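Local coordinates for protein cerato-platanin 1 (Moniliophthora perniciosa, PDB 3SUJ) that is of undetermined function, belongs to the secreted cerato-platanin family with its double-psi beta-barrel fold, and binds zinc, at residues A[21-26]-A[58-63]; A[49-54]-A[62-67]. One frame throughout, in Å; residues are numbered along the deposited sequence.

Contact 1 (A[21-26]-A[58-63]); sequences VTCSDG and PNCGSC
Cys23 and Cys60 are joined by a disulfide, SG to SG 2.1 Å, and this one covalent link makes up the contact between 21-26 and 58-63. Both residues are buried, with their CB atoms directed at the opposite backbone and their CA atoms 5.7 Å apart. The two halves of the bridge are built much alike. In each cysteine the sulfur swings to the far side from its own carbonyl C and stays on the side of its N, with chi1 -58° at Cys23 and -77° at Cys60. The S-S torsion of -79° has the same sign, as do the CA-CB-SG-SG torsions on both sides, so the bridge winds as a left-handed spiral. The S-S torsion sets the 3.6 Å between Cys23 CB and Cys60 CB.

The backbones behind the sulfurs are tight turns. An inverse gamma turn is centred on Cys23, spanned by a weak bond from Ser24 N to Thr22 O. Cys60 occupies the second position of a type II beta turn, closed by Ser62 N bonding to Asn59 O at 3.0 Å. Gly61 comes third in that turn, with a positive phi at which a CB would collide with the O of Cys60. Around the bridge, Ile52 packs on Cys23, and backbone bonds tie Cys23 to Leu30 and Ile83.

With both sulfurs consumed in the bond and an S-S torsion not far from the perpendicular that disulfides favour, the bridge looks relaxed. It joins two loops that lack regular structure here, a sensible covalent brace for a secreted protein; reduction would probably leave them held together only by their bonds and packing against surrounding segments.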
# COMPACT_ATOMS: atom_id res chain seq x y z
N VAL A 21 -11.01 4.55 5.10
CA VAL A 21 -10.36 3.23 4.97
C VAL A 21 -10.51 2.48 6.27
O VAL A 21 -10.91 3.00 7.32
CB VAL A 21 -8.88 3.45 4.54
CG1 VAL A 21 -8.79 4.08 3.16
CG2 VAL A 21 -8.15 4.28 5.60
N THR A 22 -10.09 1.24 6.24
CA THR A 22 -10.30 0.35 7.39
C THR A 22 -9.56 0.90 8.61
O THR A 22 -10.06 0.85 9.76
CB THR A 22 -9.74 -1.06 7.05
OG1 THR A 22 -10.30 -1.52 5.86
CG2 THR A 22 -10.00 -2.00 8.23
N CYS A 23 -8.36 1.43 8.41
CA CYS A 23 -7.51 1.89 9.51
C CYS A 23 -7.79 3.32 9.89
O CYS A 23 -6.90 4.18 9.94
CB CYS A 23 -6.00 1.72 9.14
SG CYS A 23 -5.58 0.01 8.76
N SER A 24 -9.05 3.54 10.20
CA SER A 24 -9.56 4.90 10.51
C SER A 24 -9.18 5.41 11.88
O SER A 24 -8.23 6.13 12.06
CB SER A 24 -11.05 4.96 10.20
OG SER A 24 -11.64 3.94 10.97
N ASP A 25 -9.95 5.12 12.88
CA ASP A 25 -9.53 5.58 14.22
C ASP A 25 -9.41 4.33 15.10
O ASP A 25 -9.22 3.20 14.65
CB ASP A 25 -10.54 6.62 14.75
CG ASP A 25 -11.98 6.12 14.71
OD1 ASP A 25 -12.20 4.89 14.58
OD2 ASP A 25 -12.96 6.92 14.76
N GLY A 26 -9.51 4.51 16.42
CA GLY A 26 -9.14 3.46 17.35
C GLY A 26 -7.64 3.40 17.64
O GLY A 26 -6.82 4.08 17.04
N PRO A 58 -3.77 -4.63 14.20
CA PRO A 58 -2.43 -4.20 14.59
C PRO A 58 -1.52 -4.03 13.40
O PRO A 58 -0.45 -3.44 13.58
CB PRO A 58 -1.93 -5.31 15.55
CG PRO A 58 -3.19 -6.00 15.93
CD PRO A 58 -4.16 -5.94 14.81
N ASN A 59 -1.88 -4.54 12.24
CA ASN A 59 -1.08 -4.28 11.03
C ASN A 59 -1.36 -2.92 10.42
O ASN A 59 -0.67 -2.52 9.44
CB ASN A 59 -1.31 -5.38 10.00
CG ASN A 59 -0.68 -6.68 10.47
OD1 ASN A 59 0.47 -6.63 10.99
ND2 ASN A 59 -1.34 -7.78 10.29
N CYS A 60 -2.36 -2.18 10.88
CA CYS A 60 -2.60 -0.83 10.31
C CYS A 60 -1.35 0.00 10.47
O CYS A 60 -0.74 0.06 11.55
CB CYS A 60 -3.72 -0.20 11.09
SG CYS A 60 -5.37 -0.80 10.66
N GLY A 61 -0.98 0.74 9.44
CA GLY A 61 0.21 1.57 9.48
C GLY A 61 1.51 0.81 9.31
O GLY A 61 2.54 1.48 9.41
N SER A 62 1.50 -0.47 9.08
CA SER A 62 2.76 -1.19 8.86
C SER A 62 3.30 -0.90 7.47
O SER A 62 2.55 -0.52 6.54
CB SER A 62 2.52 -2.72 8.94
OG SER A 62 2.39 -3.24 10.21
N CYS A 63 4.59 -1.08 7.32
CA CYS A 63 5.32 -0.83 6.10
C CYS A 63 5.72 -2.12 5.46
O CYS A 63 6.42 -2.97 6.08
CB CYS A 63 6.55 -0.02 6.46
SG CYS A 63 7.56 0.49 5.01

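Contact 2 (A[49-54]-A[62-67]); sequences SSDIAG and SCYQLT. With ZN (zinc ion), chain E.
A zinc ion sits on the very carboxylate oxygen of Asp51 that Tyr64 approaches with its hydroxyl: OD2 is 2.0 Å from zinc and 2.9 Å from Tyr64 OH. Asp51 OD1 stays farther from the metal, and a zinc-bound water donates to it, so metal and water together fix the carboxylate's rotation. Two further atoms from outside 49-54 and 62-67 complete the zinc site. The carboxylate and phenol planes lie 51° apart, and Tyr64 OH also lies 3.3 Å from Asp51 CB. Behind Asp51, its backbone N bonds to Ser49 OG at 3.0 Å with a nearly straight N-H, an ST turn inside the type I turn of Ser49 to Ile52. Swung away from its own N (chi1 174°), Ser49 OG reaches that N-H and, as a second-shell group, probably steadies the backbone carrying the metal ligand. Ser49 OG also lies 4.4 Å from Tyr64 CZ. Losing the ring to an alanine at Tyr64 would probably open a gap beside Ser49 and leave the zinc-bound oxygen without its hydroxyl neighbour. Tyr64 reaches out from strand 63-68 to meet Phe90 of strand 90-92 edge-to-face, flanked by Val115 on strand 111-118 and Ala82 on strand 76-83.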
# COMPACT_ATOMS: atom_id res chain seq x y z
N SER A 49 -4.07 -4.18 2.25
CA SER A 49 -3.45 -5.49 2.43
C SER A 49 -4.45 -6.43 3.08
O SER A 49 -5.20 -6.04 3.98
CB SER A 49 -2.27 -5.37 3.36
OG SER A 49 -1.71 -6.67 3.67
N SER A 50 -4.37 -7.71 2.72
CA SER A 50 -5.17 -8.72 3.42
C SER A 50 -4.67 -8.95 4.81
O SER A 50 -5.42 -9.58 5.60
CB SER A 50 -5.27 -9.97 2.58
OG SER A 50 -3.99 -10.53 2.33
N ASP A 51 -3.53 -8.44 5.21
CA ASP A 51 -3.06 -8.52 6.60
C ASP A 51 -3.83 -7.58 7.48
O ASP A 51 -3.72 -7.66 8.68
CB ASP A 51 -1.57 -8.18 6.71
CG ASP A 51 -0.68 -9.32 6.31
OD1 ASP A 51 -1.14 -10.42 5.99
OD2 ASP A 51 0.52 -9.03 6.24
N ILE A 52 -4.60 -6.64 6.90
CA ILE A 52 -5.51 -5.79 7.69
C ILE A 52 -6.81 -6.55 7.78
O ILE A 52 -7.60 -6.56 6.82
CB ILE A 52 -5.70 -4.46 7.03
CG1 ILE A 52 -4.38 -3.76 6.74
CG2 ILE A 52 -6.70 -3.54 7.83
CD1 ILE A 52 -3.75 -3.49 7.94
N ALA A 53 -7.04 -7.25 8.88
CA ALA A 53 -8.19 -8.18 8.98
C ALA A 53 -9.52 -7.40 9.06
O ALA A 53 -10.54 -7.91 8.57
CB ALA A 53 -8.05 -9.07 10.23
N GLY A 54 -9.46 -6.17 9.56
CA GLY A 54 -10.68 -5.37 9.73
C GLY A 54 -10.30 -4.24 10.60
O GLY A 54 -9.09 -3.98 10.88
N SER A 62 1.50 -0.47 9.08
CA SER A 62 2.76 -1.19 8.86
C SER A 62 3.30 -0.90 7.47
O SER A 62 2.55 -0.52 6.54
CB SER A 62 2.52 -2.72 8.94
OG SER A 62 2.39 -3.24 10.21
N CYS A 63 4.59 -1.08 7.32
CA CYS A 63 5.32 -0.83 6.10
C CYS A 63 5.72 -2.12 5.46
O CYS A 63 6.42 -2.97 6.08
CB CYS A 63 6.55 -0.02 6.46
SG CYS A 63 7.56 0.49 5.01
N TYR A 64 5.35 -2.32 4.20
CA TYR A 64 5.65 -3.56 3.48
C TYR A 64 6.56 -3.26 2.33
O TYR A 64 6.23 -2.38 1.46
CB TYR A 64 4.34 -4.22 2.96
CG TYR A 64 3.50 -4.72 4.07
CD1 TYR A 64 3.64 -6.04 4.51
CD2 TYR A 64 2.53 -3.95 4.68
CE1 TYR A 64 2.86 -6.58 5.53
CE2 TYR A 64 1.74 -4.50 5.72
CZ TYR A 64 1.88 -5.80 6.08
OH TYR A 64 1.07 -6.28 7.11
N GLN A 65 7.65 -3.99 2.22
CA GLN A 65 8.48 -3.96 1.05
C GLN A 65 7.98 -4.96 0.04
O GLN A 65 7.83 -6.16 0.33
CB GLN A 65 9.87 -4.35 1.46
CG GLN A 65 10.88 -4.35 0.25
CD GLN A 65 12.22 -4.92 0.68
OE1 GLN A 65 12.24 -6.00 1.34
NE2 GLN A 65 13.31 -4.26 0.42
N LEU A 66 7.63 -4.45 -1.13
CA LEU A 66 7.10 -5.27 -2.22
C LEU A 66 8.08 -5.24 -3.36
O LEU A 66 8.41 -4.18 -3.83
CB LEU A 66 5.74 -4.75 -2.68
CG LEU A 66 4.69 -4.55 -1.59
CD1 LEU A 66 3.37 -3.95 -2.17
CD2 LEU A 66 4.34 -5.83 -0.91
N THR A 67 8.53 -6.42 -3.76
CA THR A 67 9.57 -6.53 -4.77
C THR A 67 9.06 -7.27 -5.96
O THR A 67 8.50 -8.36 -5.88
CB THR A 67 10.85 -7.26 -4.21
OG1 THR A 67 11.30 -6.48 -3.06
CG2 THR A 67 11.94 -7.27 -5.28
ZN ZN E . 1.52 -10.63 5.44
O HOH W 1 0.93 -12.45 6.47

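In the fold
From the N terminus, the chain leaves strand 3-7 and enters a long loop carrying 21-26, runs through strand 47-49 into 49-54, then turns through 58-63 into strand 63-68. Contact 1 closes the 23-to-60 excursion and contact 2 the shorter one from 49-54 to Tyr64; because 49-54 lies inside the first and Tyr64 beyond it, the two closures cross rather than nest. They share Ser62 and Cys63 and also meet directly: Asn59 ND2 probably hydrogen-bonds to Asp51 O, and Ile52 CD1 packs on the Asn59-Cys60 peptide. Together they tie the loops after strands 3-7 and 47-49 to the start of strand 63-68 in the double-psi barrel.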